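Putative nisin-resistance protein (Streptococcus agalactiae 515, PDB 4Y68) probably acts as a membrane-attached serine peptidase of family S41 that recognises the lantibiotic nisin and protects the bacterium by cleaving it. Local coordinates at residues G87-K96 with D264-T272. Residues are numbered along the deposited sequence; the frame is centred on the assembly and turned at random.
Sequences GGKHSQILSK and DGARLALTT
S91 and T271 meet through their hydroxyls where a helix has just ended and a strand begins, a compact example of a turn tied to a neighbouring strand by side chains. S91 OG donates to T271 OG1 at 2.9 Å. With chi1 at -57°, T271 keeps its methyl CG2 anti to the backbone N and OG1 anti to the carbonyl carbon, facing the turn. There OG1 also receives a hydrogen from a water that bridges to G87 O and H90 N, and it is hydrogen-bonded to N257 OD1 on strand 256-261, so several partners fix its rotation. T271 CB sits 3.2 Å from G87 O, while H90 CB lies alongside OG1; the imidazole is held further out by S228 and T255. G88, with positive phi, opens the type I turn that reverses the chain into S91.

Beyond the turn, strand 92-94 runs antiparallel to strand 267-276, along the edge of it away from strand 256-261, whose F260 and E258 bond L268 and L270. It thereby joins the chain that follows the N-terminal helices to a strand within the S41 peptidase part of the protein. Q92 and A269 form one hydrogen-bonded pair and L94 and R267 another, with R267 N to L94 O at 2.8 Å. Side chains of Q92, L94, A269 and R267 share one face; on the reverse, I93 CG2 touches L268 CD1 at 4.0 Å, the two branches meeting at a slant. I93 takes CG1 between backbone N and carbonyl carbon (chi1 50°), turning CG2 toward the leucine.

At the far end the extended K96 chain lays its CB and CG along G265 O and its CD 3.7 Å from D264 O. A second water links K96 N to D264 OD2, which also forms a salt bridge with R76, while OD1 is hydrogen-bonded to Y35 OH.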
loop_
_atom_site.group_PDB
_atom_site.type_symbol
_atom_site.label_atom_id
_atom_site.label_comp_id
_atom_site.label_asym_id
_atom_site.label_seq_id
_atom_site.Cartn_x
_atom_site.Cartn_y
_atom_site.Cartn_z
ATOM N N GLY A 87 13.058 2.557 -10.742
ATOM C CA GLY A 87 11.865 2.696 -9.926
ATOM C C GLY A 87 12.133 3.012 -8.465
ATOM O O GLY A 87 11.268 3.543 -7.781
ATOM N N GLY A 88 13.329 2.690 -7.982
ATOM C CA GLY A 88 13.679 2.971 -6.596
ATOM C C GLY A 88 13.382 1.796 -5.695
ATOM O O GLY A 88 12.962 0.723 -6.168
ATOM N N LYS A 89 13.593 1.986 -4.395
ATOM C CA LYS A 89 13.556 0.876 -3.440
ATOM C C LYS A 89 12.163 0.267 -3.218
ATOM O O LYS A 89 12.041 -0.759 -2.572
ATOM C CB LYS A 89 14.122 1.324 -2.093
ATOM C CG LYS A 89 13.210 2.201 -1.284
ATOM C CD LYS A 89 13.905 2.666 -0.002
ATOM C CE LYS A 89 12.938 2.716 1.178
ATOM N NZ LYS A 89 13.039 3.971 2.041
ATOM N N HIS A 90 11.118 0.907 -3.729
ATOM C CA HIS A 90 9.769 0.384 -3.568
ATOM C C HIS A 90 9.411 -0.472 -4.792
ATOM O O HIS A 90 8.358 -1.109 -4.838
ATOM C CB HIS A 90 8.777 1.538 -3.371
ATOM C CG HIS A 90 7.453 1.131 -2.795
ATOM N ND1 HIS A 90 6.348 1.959 -2.819
ATOM C CD2 HIS A 90 7.060 -0.001 -2.158
ATOM C CE1 HIS A 90 5.331 1.348 -2.241
ATOM N NE2 HIS A 90 5.735 0.155 -1.832
ATOM N N SER A 91 10.304 -0.497 -5.778
ATOM C CA SER A 91 10.050 -1.270 -6.987
ATOM C C SER A 91 10.685 -2.652 -6.917
ATOM O O SER A 91 11.708 -2.823 -6.267
ATOM C CB SER A 91 10.561 -0.525 -8.215
ATOM O OG SER A 91 9.837 0.676 -8.447
ATOM N N GLN A 92 10.087 -3.633 -7.598
ATOM C CA GLN A 92 10.702 -4.962 -7.721
ATOM C C GLN A 92 9.964 -5.858 -8.703
ATOM O O GLN A 92 8.862 -5.537 -9.151
ATOM C CB GLN A 92 10.766 -5.661 -6.357
ATOM C CG GLN A 92 9.427 -5.800 -5.667
ATOM C CD GLN A 92 9.557 -6.320 -4.245
ATOM O OE1 GLN A 92 10.500 -7.034 -3.935
ATOM N NE2 GLN A 92 8.614 -5.951 -3.375
ATOM N N ILE A 93 10.595 -6.978 -9.038
ATOM C CA ILE A 93 9.998 -8.023 -9.850
ATOM C C ILE A 93 9.742 -9.236 -8.952
ATOM O O ILE A 93 10.659 -9.788 -8.351
ATOM C CB ILE A 93 10.896 -8.439 -11.054
ATOM C CG1 ILE A 93 12.336 -8.724 -10.598
ATOM C CG2 ILE A 93 10.939 -7.364 -12.108
ATOM C CD1 ILE A 93 13.356 -7.573 -10.859
ATOM N N LEU A 94 8.487 -9.633 -8.834
ATOM C CA LEU A 94 8.166 -10.838 -8.092
ATOM C C LEU A 94 7.835 -11.978 -9.060
ATOM O O LEU A 94 7.016 -11.823 -9.959
ATOM C CB LEU A 94 7.010 -10.565 -7.141
ATOM C CG LEU A 94 7.262 -9.310 -6.300
ATOM C CD1 LEU A 94 6.011 -8.878 -5.573
ATOM C CD2 LEU A 94 8.401 -9.575 -5.319
ATOM N N SER A 95 8.503 -13.112 -8.892
ATOM C CA SER A 95 8.183 -14.282 -9.674
ATOM C C SER A 95 6.787 -14.737 -9.268
ATOM O O SER A 95 6.276 -14.350 -8.204
ATOM C CB SER A 95 9.210 -15.392 -9.443
ATOM O OG SER A 95 9.114 -15.886 -8.118
ATOM N N LYS A 96 6.175 -15.548 -10.119
ATOM C CA LYS A 96 4.857 -16.108 -9.840
ATOM C C LYS A 96 4.805 -16.802 -8.482
ATOM O O LYS A 96 3.852 -16.637 -7.740
ATOM C CB LYS A 96 4.452 -17.098 -10.935
ATOM C CG LYS A 96 2.969 -17.453 -10.889
ATOM C CD LYS A 96 2.569 -18.564 -11.856
ATOM C CE LYS A 96 1.046 -18.767 -11.807
ATOM N NZ LYS A 96 0.544 -19.829 -12.727
ATOM N N ASP A 264 4.496 -14.816 -17.762
ATOM C CA ASP A 264 4.429 -16.107 -17.081
ATOM C C ASP A 264 3.830 -16.022 -15.678
ATOM O O ASP A 264 4.030 -16.933 -14.867
ATOM C CB ASP A 264 5.830 -16.721 -16.995
ATOM C CG ASP A 264 6.794 -15.834 -16.231
ATOM O OD1 ASP A 264 6.554 -14.601 -16.183
ATOM O OD2 ASP A 264 7.777 -16.361 -15.664
ATOM N N GLY A 265 3.118 -14.932 -15.383
ATOM C CA GLY A 265 2.528 -14.764 -14.065
ATOM C C GLY A 265 3.419 -14.043 -13.055
ATOM O O GLY A 265 3.033 -13.806 -11.904
ATOM N N ALA A 266 4.621 -13.680 -13.475
ATOM C CA ALA A 266 5.437 -12.832 -12.626
ATOM C C ALA A 266 4.842 -11.418 -12.640
ATOM O O ALA A 266 4.134 -11.059 -13.576
ATOM C CB ALA A 266 6.878 -12.839 -13.090
ATOM N N ARG A 267 5.115 -10.643 -11.599
ATOM C CA ARG A 267 4.637 -9.259 -11.498
ATOM C C ARG A 267 5.757 -8.234 -11.403
ATOM O O ARG A 267 6.659 -8.372 -10.580
ATOM C CB ARG A 267 3.753 -9.078 -10.267
ATOM C CG ARG A 267 2.555 -9.940 -10.200
ATOM C CD ARG A 267 1.639 -9.413 -9.092
ATOM N NE ARG A 267 0.402 -10.182 -8.987
ATOM C CZ ARG A 267 -0.401 -10.152 -7.926
ATOM N NH1 ARG A 267 -0.092 -9.384 -6.880
ATOM N NH2 ARG A 267 -1.512 -10.892 -7.912
ATOM N N LEU A 268 5.679 -7.193 -12.220
ATOM C CA LEU A 268 6.525 -6.027 -12.057
ATOM C C LEU A 268 5.774 -4.987 -11.233
ATOM O O LEU A 268 4.796 -4.421 -11.706
ATOM C CB LEU A 268 6.940 -5.450 -13.417
ATOM C CG LEU A 268 7.572 -4.041 -13.427
ATOM C CD1 LEU A 268 8.934 -4.002 -12.751
ATOM C CD2 LEU A 268 7.681 -3.471 -14.848
ATOM N N ALA A 269 6.223 -4.776 -9.993
ATOM C CA ALA A 269 5.759 -3.685 -9.153
ATOM C C ALA A 269 6.618 -2.446 -9.393
ATOM O O ALA A 269 7.759 -2.394 -8.964
ATOM C CB ALA A 269 5.807 -4.076 -7.690
ATOM N N LEU A 270 6.053 -1.444 -10.045
ATOM C CA LEU A 270 6.822 -0.280 -10.510
ATOM C C LEU A 270 6.380 1.033 -9.854
ATOM O O LEU A 270 5.192 1.363 -9.860
ATOM C CB LEU A 270 6.702 -0.160 -12.038
ATOM C CG LEU A 270 7.489 0.948 -12.734
ATOM C CD1 LEU A 270 8.972 0.835 -12.375
ATOM C CD2 LEU A 270 7.314 0.850 -14.245
ATOM N N THR A 271 7.328 1.797 -9.314
ATOM C CA THR A 271 6.981 3.039 -8.634
ATOM C C THR A 271 6.728 4.139 -9.648
ATOM O O THR A 271 7.557 4.381 -10.529
ATOM C CB THR A 271 8.086 3.457 -7.662
ATOM O OG1 THR A 271 8.302 2.396 -6.724
ATOM C CG2 THR A 271 7.702 4.721 -6.926
ATOM N N THR A 272 5.584 4.799 -9.550
ATOM C CA THR A 272 5.187 5.738 -10.595
ATOM C C THR A 272 4.728 7.078 -10.042
ATOM O O THR A 272 4.528 8.018 -10.785
ATOM C CB THR A 272 4.060 5.149 -11.447
ATOM O OG1 THR A 272 2.937 4.881 -10.599
ATOM C CG2 THR A 272 4.515 3.846 -12.081
HETATM O O HOH W 1 10.592 3.337 -5.375
HETATM O O HOH W 2 7.514 -16.439 -12.674
#